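Local coordinates for D-isomer specific 2-hydroxyacid dehydrogenase family protein (Aeromonas salmonicida subsp. salmonicida, PDB 3HG7) that probably works as an NAD-dependent oxidoreductase of the D-isomer specific 2-hydroxyacid dehydrogenase family, at residues K139-L144 and Q194-V199; L144-G149 and S200-T205; L226-R231 and L254-Q259. The protein carries 1 engineered substitution. One frame throughout, in Å; residues are numbered along the deposited sequence.

Interaction 1: residues K139-L144 and Q194-V199; sequences KGRTLL and QADVIV
The carboxylate of D196 reaches across to the backbone of T142 and lies against the side chain of R141, at the start of two neighbouring parallel strands, 142-146 and 197-200, in the Rossmann-type sheet of the NAD-binding domain. T142 N gives its hydrogen to D196 OD2 at 2.8 Å, meeting that oxygen on its anti side. CG of D196 lies anti to its own carbonyl carbon (chi1 -62°), which swings the carboxylate back over the start of the other strand. The R141 chain, bent at chi2 and chi3, crosses it at about a right angle; R141 NE is 3.7 Å from D196 OD2, a long salt bridge that rests on charge: the carboxylate oxygen stands off the flat of the guanidinium, and none of its N-H groups is aimed there. D196 OD1 has its own salt bridge, to K221, so the carboxylate probably stays ionised.

T142 O takes two backbone donors, D196 N at 2.9 Å and the more distant V197 N, just where strand 197-200 begins. Further on the ladder is regular: L144 N bonds to V197 O, and V199 N to L144 O. On one face of the sheet L143 CD1 packs against V197 CG1 and V199 CG2, facing helix 100-115 (V107, F108, L111). On the other, L144 meets A195 CB through its own CB, and helix 188-193 covers L144 and I198. Between these layers L144 O also receives a CA-H...O contact from I198, with I198 CA 3.3 Å from the oxygen and an angle of 143° at the hydrogen.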
loop_
_atom_site.group_PDB
_atom_site.type_symbol
_atom_site.label_atom_id
_atom_site.label_comp_id
_atom_site.label_asym_id
_atom_site.label_seq_id
_atom_site.Cartn_x
_atom_site.Cartn_y
_atom_site.Cartn_z
ATOM N N LYS A 139 24.638 7.259 4.413
ATOM C CA LYS A 139 24.898 8.524 5.114
ATOM C C LYS A 139 24.900 9.705 4.152
ATOM O O LYS A 139 25.651 9.736 3.177
ATOM C CB LYS A 139 26.251 8.503 5.854
ATOM C CG LYS A 139 26.636 7.127 6.374
ATOM C CD LYS A 139 28.133 6.867 6.280
ATOM C CE LYS A 139 28.767 6.686 7.647
ATOM N NZ LYS A 139 29.048 5.246 7.875
ATOM N N GLY A 140 24.054 10.677 4.428
ATOM C CA GLY A 140 24.071 11.931 3.685
ATOM C C GLY A 140 23.358 11.932 2.346
ATOM O O GLY A 140 23.305 12.957 1.680
ATOM N N ARG A 141 22.806 10.797 1.949
ATOM C CA ARG A 141 22.030 10.717 0.720
ATOM C C ARG A 141 20.636 11.286 0.970
ATOM O O ARG A 141 20.205 11.356 2.121
ATOM C CB ARG A 141 21.903 9.258 0.302
ATOM C CG ARG A 141 23.177 8.492 0.419
ATOM C CD ARG A 141 23.902 8.505 -0.869
ATOM N NE ARG A 141 23.114 7.937 -1.964
ATOM C CZ ARG A 141 23.655 7.507 -3.099
ATOM N NH1 ARG A 141 22.891 7.040 -4.070
ATOM N NH2 ARG A 141 24.977 7.550 -3.254
ATOM N N THR A 142 19.943 11.685 -0.100
ATOM C CA THR A 142 18.643 12.347 0.030
ATOM C C THR A 142 17.483 11.441 -0.319
ATOM O O THR A 142 17.388 10.931 -1.451
ATOM C CB THR A 142 18.498 13.520 -0.923
ATOM O OG1 THR A 142 18.866 13.074 -2.240
ATOM C CG2 THR A 142 19.388 14.669 -0.492
ATOM N N LEU A 143 16.586 11.292 0.650
ATOM C CA LEU A 143 15.351 10.533 0.462
ATOM C C LEU A 143 14.261 11.551 0.164
ATOM O O LEU A 143 14.065 12.454 0.953
ATOM C CB LEU A 143 15.004 9.759 1.740
ATOM C CG LEU A 143 13.744 8.881 1.764
ATOM C CD1 LEU A 143 13.685 7.935 0.566
ATOM C CD2 LEU A 143 13.608 8.075 3.069
ATOM N N LEU A 144 13.599 11.422 -0.988
ATOM C CA LEU A 144 12.354 12.151 -1.278
ATOM C C LEU A 144 11.152 11.223 -1.127
ATOM O O LEU A 144 11.106 10.162 -1.773
ATOM C CB LEU A 144 12.362 12.658 -2.717
ATOM C CG LEU A 144 11.110 13.425 -3.133
ATOM C CD1 LEU A 144 10.845 14.580 -2.165
ATOM C CD2 LEU A 144 11.223 13.909 -4.562
ATOM N N GLN A 194 17.550 16.538 -6.704
ATOM C CA GLN A 194 18.498 16.242 -5.621
ATOM C C GLN A 194 18.184 14.929 -4.876
ATOM O O GLN A 194 18.746 14.670 -3.803
ATOM C CB GLN A 194 18.598 17.418 -4.637
ATOM C CG GLN A 194 17.403 17.588 -3.704
ATOM C CD GLN A 194 17.258 19.013 -3.219
ATOM O OE1 GLN A 194 17.067 19.932 -4.018
ATOM N NE2 GLN A 194 17.355 19.212 -1.905
ATOM N N ALA A 195 17.294 14.124 -5.452
ATOM C CA ALA A 195 16.831 12.875 -4.825
ATOM C C ALA A 195 17.641 11.636 -5.251
ATOM O O ALA A 195 17.747 11.323 -6.436
ATOM C CB ALA A 195 15.324 12.658 -5.091
ATOM N N ASP A 196 18.198 10.923 -4.276
ATOM C CA ASP A 196 18.909 9.680 -4.574
ATOM C C ASP A 196 17.928 8.517 -4.588
ATOM O O ASP A 196 18.066 7.576 -5.386
ATOM C CB ASP A 196 20.004 9.440 -3.545
ATOM C CG ASP A 196 21.036 10.534 -3.564
ATOM O OD1 ASP A 196 21.503 10.855 -4.685
ATOM O OD2 ASP A 196 21.343 11.090 -2.482
ATOM N N VAL A 197 16.958 8.599 -3.681
ATOM C CA VAL A 197 15.911 7.597 -3.554
ATOM C C VAL A 197 14.601 8.373 -3.551
ATOM O O VAL A 197 14.493 9.414 -2.880
ATOM C CB VAL A 197 16.037 6.790 -2.244
ATOM C CG1 VAL A 197 15.003 5.660 -2.215
ATOM C CG2 VAL A 197 17.441 6.179 -2.102
ATOM N N ILE A 198 13.625 7.878 -4.304
ATOM C CA ILE A 198 12.295 8.477 -4.367
ATOM C C ILE A 198 11.268 7.432 -3.968
ATOM O O ILE A 198 11.283 6.309 -4.494
ATOM C CB ILE A 198 11.953 8.979 -5.787
ATOM C CG1 ILE A 198 13.046 9.900 -6.334
ATOM C CG2 ILE A 198 10.636 9.761 -5.768
ATOM C CD1 ILE A 198 13.163 9.855 -7.837
ATOM N N VAL A 199 10.386 7.790 -3.032
ATOM C CA VAL A 199 9.333 6.866 -2.607
ATOM C C VAL A 199 7.974 7.519 -2.867
ATOM O O VAL A 199 7.606 8.483 -2.194
ATOM C CB VAL A 199 9.492 6.410 -1.119
ATOM C CG1 VAL A 199 8.362 5.466 -0.718
ATOM C CG2 VAL A 199 10.797 5.636 -0.935
#

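Interaction 2: residues L144-G149 and S200-T205; sequences LILGTG and SVLPAT
S200 pairs with L146 as the last parallel bridge between strands 197-200 and 142-146, their CA atoms 4.8 Å apart. S200 OG, anti to the backbone N (chi1 -170°), comes to 4.0 Å from L146 CD1, a polar tip beside a methyl.

V201 follows, and V201 N bonds to L146 O at 2.9 Å, with the donor in the carbonyl plane. V201 CG2 also comes close to L146 O and reaches I145 CG2 at 4.1 Å; these two side chains run alongside each other, pointing the same way, on the face opposite L146 and S200. V201 O faces G147, whose CA is 4.2 Å away; G147, at phi 117°, meets this oxygen with no side chain between.

L202 turns back to the L146 side. With CG anti to the carbonyl carbon (chi1 -76°), L202 CG comes to 3.9 Å from L146 CB, while L202 CD1 approaches L146 CD1, so the leucine end lies aslant over its partner just past the last bridge.

Beyond L202 the chain leaves through P203, while 144-149 turns into helix 150-161, with G149 at the N-cap. G147 and G149 belong to what is probably the GxGxxG turn of a Rossmann dinucleotide fold, consistent with the NAD binding assigned to the family. Around the contact, helix 150-161 touches I145 and V201 through I155, A156 and I151; on the other face L188 of helix 188-193 and V169 of strand 165-169 pack on L146.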
loop_
_atom_site.group_PDB
_atom_site.type_symbol
_atom_site.label_atom_id
_atom_site.label_comp_id
_atom_site.label_asym_id
_atom_site.label_seq_id
_atom_site.Cartn_x
_atom_site.Cartn_y
_atom_site.Cartn_z
ATOM N N LEU A 144 13.599 11.422 -0.988
ATOM C CA LEU A 144 12.354 12.151 -1.278
ATOM C C LEU A 144 11.152 11.223 -1.127
ATOM O O LEU A 144 11.106 10.162 -1.773
ATOM C CB LEU A 144 12.362 12.658 -2.717
ATOM C CG LEU A 144 11.110 13.425 -3.133
ATOM C CD1 LEU A 144 10.845 14.580 -2.165
ATOM C CD2 LEU A 144 11.223 13.909 -4.562
ATOM N N ILE A 145 10.171 11.628 -0.319
ATOM C CA ILE A 145 8.946 10.845 -0.138
ATOM C C ILE A 145 7.734 11.677 -0.579
ATOM O O ILE A 145 7.584 12.840 -0.159
ATOM C CB ILE A 145 8.754 10.377 1.328
ATOM C CG1 ILE A 145 9.993 9.626 1.825
ATOM C CG2 ILE A 145 7.454 9.531 1.467
ATOM C CD1 ILE A 145 9.960 9.253 3.318
ATOM N N LEU A 146 6.926 11.089 -1.458
ATOM C CA LEU A 146 5.647 11.655 -1.888
ATOM C C LEU A 146 4.543 11.018 -1.068
ATOM O O LEU A 146 4.227 9.840 -1.217
ATOM C CB LEU A 146 5.403 11.412 -3.383
ATOM C CG LEU A 146 6.564 11.606 -4.355
ATOM C CD1 LEU A 146 6.019 11.605 -5.765
ATOM C CD2 LEU A 146 7.322 12.892 -4.080
ATOM N N GLY A 147 3.969 11.812 -0.181
ATOM C CA GLY A 147 2.943 11.331 0.733
ATOM C C GLY A 147 3.480 11.482 2.139
ATOM O O GLY A 147 4.555 10.970 2.462
ATOM N N THR A 148 2.724 12.176 2.979
ATOM C CA THR A 148 3.209 12.578 4.288
ATOM C C THR A 148 2.382 12.034 5.440
ATOM O O THR A 148 2.501 12.511 6.581
ATOM C CB THR A 148 3.263 14.117 4.382
ATOM O OG1 THR A 148 2.772 14.535 5.659
ATOM C CG2 THR A 148 2.368 14.713 3.319
ATOM N N GLY A 149 1.560 11.029 5.151
ATOM C CA GLY A 149 0.707 10.424 6.158
ATOM C C GLY A 149 1.532 9.549 7.068
ATOM O O GLY A 149 2.749 9.696 7.137
ATOM N N SER A 200 7.268 7.003 -3.864
ATOM C CA SER A 200 5.892 7.409 -4.159
ATOM C C SER A 200 4.844 6.594 -3.381
ATOM O O SER A 200 4.721 5.376 -3.539
ATOM C CB SER A 200 5.637 7.332 -5.666
ATOM O OG SER A 200 4.397 7.936 -5.998
ATOM N N VAL A 201 4.118 7.268 -2.499
ATOM C CA VAL A 201 3.095 6.612 -1.709
ATOM C C VAL A 201 1.825 7.447 -1.827
ATOM O O VAL A 201 1.213 7.796 -0.821
ATOM C CB VAL A 201 3.436 6.529 -0.200
ATOM C CG1 VAL A 201 2.835 5.241 0.401
ATOM C CG2 VAL A 201 4.917 6.623 0.072
ATOM N N LEU A 202 1.446 7.793 -3.052
ATOM C CA LEU A 202 0.383 8.786 -3.240
ATOM C C LEU A 202 -0.980 8.140 -3.418
ATOM O O LEU A 202 -1.083 7.096 -4.075
ATOM C CB LEU A 202 0.665 9.654 -4.457
ATOM C CG LEU A 202 1.718 10.752 -4.371
ATOM C CD1 LEU A 202 1.996 11.198 -5.778
ATOM C CD2 LEU A 202 1.294 11.940 -3.494
ATOM N N PRO A 203 -2.032 8.776 -2.857
ATOM C CA PRO A 203 -3.397 8.393 -3.222
ATOM C C PRO A 203 -3.619 8.709 -4.705
ATOM O O PRO A 203 -3.005 9.647 -5.238
ATOM C CB PRO A 203 -4.261 9.293 -2.338
ATOM C CG PRO A 203 -3.428 10.472 -2.041
ATOM C CD PRO A 203 -2.006 9.970 -1.988
ATOM N N ALA A 204 -4.456 7.922 -5.377
ATOM C CA ALA A 204 -4.705 8.133 -6.807
ATOM C C ALA A 204 -5.768 9.214 -7.047
ATOM O O ALA A 204 -6.960 8.929 -7.074
ATOM C CB ALA A 204 -5.076 6.814 -7.503
ATOM N N THR A 205 -5.302 10.453 -7.191
ATOM C CA THR A 205 -6.133 11.615 -7.512
ATOM C C THR A 205 -5.945 11.879 -9.007
ATOM O O THR A 205 -5.041 11.308 -9.623
ATOM C CB THR A 205 -5.695 12.846 -6.657
ATOM O OG1 THR A 205 -5.891 12.552 -5.270
ATOM C CG2 THR A 205 -6.489 14.106 -6.993
#

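Interaction 3: residues L226-R231 and L254-Q259; sequences LFNVGR and LDVFEQ
N228 ND2 is gripped by two acceptors while it lies against V256 CG2. N228 ND2 gives to R231 O at 3.0 Å; the oxygen is near the plane of the N228 amide, but ND2 sits well above the carbonyl plane of R231. The other acceptor is a water that in turn donates to V256 O. At the far end of the amide N228 OD1 accepts from G230 N at 3.2 Å, closing an Asx turn, with the donor again above the carbonyl plane. Bonds at both ends thus fix the rotation of the amide and fold residues 228-231 into a compact turn where strand 225-228 ends.

With CG1 anti to the carbonyl carbon (chi1 -67°), CG2 of V256 falls between the backbone N and the carbonyl carbon and enters that turn. V256 CG2 comes to 3.5 Å from R231 C; it also touches N228 O and ND2, and the side chains of N228 and V256 cross at about a right angle. V256 CG1 meets G230 O instead.

Before it, D255 N bonds to N228 O at 3.0 Å in a nearly straight N-H...O (173°), continuing the parallel pairing of N228 with L254, where L254 CD2 packs on N228 CB. D255 CB lies against V229 CG1, and a second water joins V229 O to D255 OD2. The D255 carboxylate is held mainly from elsewhere, by T277, N280 and S281, and R231 forms a salt bridge with D79.

The contact extends the carboxyl ends of the parallel strands 225-228 and 251-254, a region where Rossmann-type domains usually bind their dinucleotide. Helix 100-115 covers V229 and D255 through Y106, while L240 of helix 237-245 packs on L254.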
loop_
_atom_site.group_PDB
_atom_site.type_symbol
_atom_site.label_atom_id
_atom_site.label_comp_id
_atom_site.label_asym_id
_atom_site.label_seq_id
_atom_site.Cartn_x
_atom_site.Cartn_y
_atom_site.Cartn_z
ATOM N N LEU A 226 13.660 4.666 -7.748
ATOM C CA LEU A 226 12.263 5.041 -7.537
ATOM C C LEU A 226 11.436 3.875 -7.036
ATOM O O LEU A 226 11.427 2.850 -7.688
ATOM C CB LEU A 226 11.653 5.515 -8.858
ATOM C CG LEU A 226 10.134 5.765 -8.880
ATOM C CD1 LEU A 226 9.740 6.867 -7.905
ATOM C CD2 LEU A 226 9.681 6.109 -10.283
ATOM N N PHE A 227 10.740 4.059 -5.908
ATOM C CA PHE A 227 9.759 3.080 -5.387
ATOM C C PHE A 227 8.353 3.569 -5.653
ATOM O O PHE A 227 8.032 4.738 -5.362
ATOM C CB PHE A 227 9.856 2.947 -3.868
ATOM C CG PHE A 227 11.085 2.224 -3.382
ATOM C CD1 PHE A 227 10.976 0.950 -2.860
ATOM C CD2 PHE A 227 12.336 2.847 -3.393
ATOM C CE1 PHE A 227 12.115 0.264 -2.399
ATOM C CE2 PHE A 227 13.471 2.188 -2.937
ATOM C CZ PHE A 227 13.356 0.895 -2.422
ATOM N N ASN A 228 7.493 2.670 -6.122
ATOM C CA ASN A 228 6.076 2.968 -6.110
ATOM C C ASN A 228 5.317 1.939 -5.322
ATOM O O ASN A 228 5.230 0.776 -5.728
ATOM C CB ASN A 228 5.474 3.053 -7.498
ATOM C CG ASN A 228 4.016 3.588 -7.460
ATOM O OD1 ASN A 228 3.579 4.176 -6.461
ATOM N ND2 ASN A 228 3.279 3.367 -8.526
ATOM N N VAL A 229 4.781 2.382 -4.193
ATOM C CA VAL A 229 4.016 1.510 -3.317
ATOM C C VAL A 229 2.601 2.068 -3.047
ATOM O O VAL A 229 1.879 1.538 -2.202
ATOM C CB VAL A 229 4.742 1.346 -1.995
ATOM C CG1 VAL A 229 6.065 0.591 -2.189
ATOM C CG2 VAL A 229 5.036 2.724 -1.423
ATOM N N GLY A 230 2.225 3.147 -3.742
ATOM C CA GLY A 230 0.877 3.723 -3.637
ATOM C C GLY A 230 -0.125 3.024 -4.542
ATOM O O GLY A 230 -0.736 2.035 -4.147
ATOM N N ARG A 231 -0.307 3.534 -5.758
ATOM C CA ARG A 231 -1.150 2.847 -6.750
ATOM C C ARG A 231 -0.442 2.878 -8.088
ATOM O O ARG A 231 0.295 3.820 -8.372
ATOM C CB ARG A 231 -2.542 3.498 -6.884
ATOM C CG ARG A 231 -3.235 3.920 -5.574
ATOM C CD ARG A 231 -3.819 2.741 -4.765
ATOM N NE ARG A 231 -4.675 1.852 -5.555
ATOM C CZ ARG A 231 -5.923 2.128 -5.943
ATOM N NH1 ARG A 231 -6.495 3.293 -5.635
ATOM N NH2 ARG A 231 -6.605 1.235 -6.654
ATOM N N LEU A 254 8.738 -1.663 -7.872
ATOM C CA LEU A 254 7.311 -1.430 -7.972
ATOM C C LEU A 254 6.539 -2.539 -7.303
ATOM O O LEU A 254 6.736 -3.704 -7.644
ATOM C CB LEU A 254 6.876 -1.364 -9.436
ATOM C CG LEU A 254 7.512 -0.359 -10.401
ATOM C CD1 LEU A 254 6.637 -0.307 -11.634
ATOM C CD2 LEU A 254 7.655 1.014 -9.771
ATOM N N ASP A 255 5.684 -2.166 -6.351
ATOM C CA ASP A 255 4.842 -3.134 -5.646
ATOM C C ASP A 255 3.416 -3.113 -6.242
ATOM O O ASP A 255 2.637 -4.041 -6.057
ATOM C CB ASP A 255 4.802 -2.823 -4.146
ATOM C CG ASP A 255 4.124 -3.913 -3.342
ATOM O OD1 ASP A 255 4.455 -5.112 -3.567
ATOM O OD2 ASP A 255 3.218 -3.574 -2.536
ATOM N N VAL A 256 3.119 -2.062 -6.999
ATOM C CA VAL A 256 1.750 -1.824 -7.514
ATOM C C VAL A 256 1.778 -1.462 -8.992
ATOM O O VAL A 256 2.784 -0.967 -9.508
ATOM C CB VAL A 256 1.031 -0.734 -6.723
ATOM C CG1 VAL A 256 0.766 -1.211 -5.306
ATOM C CG2 VAL A 256 1.835 0.600 -6.749
ATOM N N PHE A 257 0.671 -1.737 -9.681
ATOM C CA PHE A 257 0.681 -1.699 -11.134
ATOM C C PHE A 257 -0.651 -1.228 -11.691
ATOM O O PHE A 257 -1.678 -1.348 -11.016
ATOM C CB PHE A 257 1.056 -3.075 -11.676
ATOM C CG PHE A 257 2.402 -3.536 -11.201
ATOM C CD1 PHE A 257 3.565 -3.117 -11.863
ATOM C CD2 PHE A 257 2.518 -4.327 -10.055
ATOM C CE1 PHE A 257 4.820 -3.512 -11.410
ATOM C CE2 PHE A 257 3.765 -4.709 -9.587
ATOM C CZ PHE A 257 4.915 -4.309 -10.276
ATOM N N GLU A 258 -0.605 -0.684 -12.907
ATOM C CA GLU A 258 -1.815 -0.276 -13.647
ATOM C C GLU A 258 -2.802 -1.449 -13.779
ATOM O O GLU A 258 -4.021 -1.252 -13.725
ATOM C CB GLU A 258 -1.422 0.266 -15.037
ATOM C CG GLU A 258 -2.056 1.608 -15.418
ATOM C CD GLU A 258 -1.033 2.608 -15.985
ATOM O OE1 GLU A 258 -0.333 2.282 -16.973
ATOM O OE2 GLU A 258 -0.936 3.726 -15.430
ATOM N N GLN A 259 -2.266 -2.659 -13.957
ATOM C CA GLN A 259 -3.071 -3.890 -13.967
ATOM C C GLN A 259 -2.483 -4.945 -13.005
ATOM O O GLN A 259 -1.305 -5.292 -13.110
ATOM C CB GLN A 259 -3.157 -4.456 -15.394
ATOM C CG GLN A 259 -3.774 -5.862 -15.521
ATOM C CD GLN A 259 -5.301 -5.865 -15.632
ATOM O OE1 GLN A 259 -5.878 -5.211 -16.507
ATOM N NE2 GLN A 259 -5.958 -6.624 -14.753
HETATM O O HOH W 1 3.829 1.581 -10.236
HETATM O O HOH W 2 1.482 -1.401 -1.817
#

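From the N terminus, strand 142-146 enters interactions 1 and 2 in turn, sharing L144. Interaction 1 closes the excursion through helix 150-161, strands 165-169 and 181-183 and helix 188-193 by setting 197-200 beside 142-146. Interaction 2 carries that pairing past the strand ends; the segments of the two alternate, so they cross along the chain, and V199 O to L146 N joins them. Interaction 3 opens only after both have closed, and shuts the shorter loop through helix 237-245. Strand 225-228 lies directly beside 197-200: F227 N meets I198 O, S200 N meets F227 O. All three thus run across one parallel sheet, from 142-146 to 251-254.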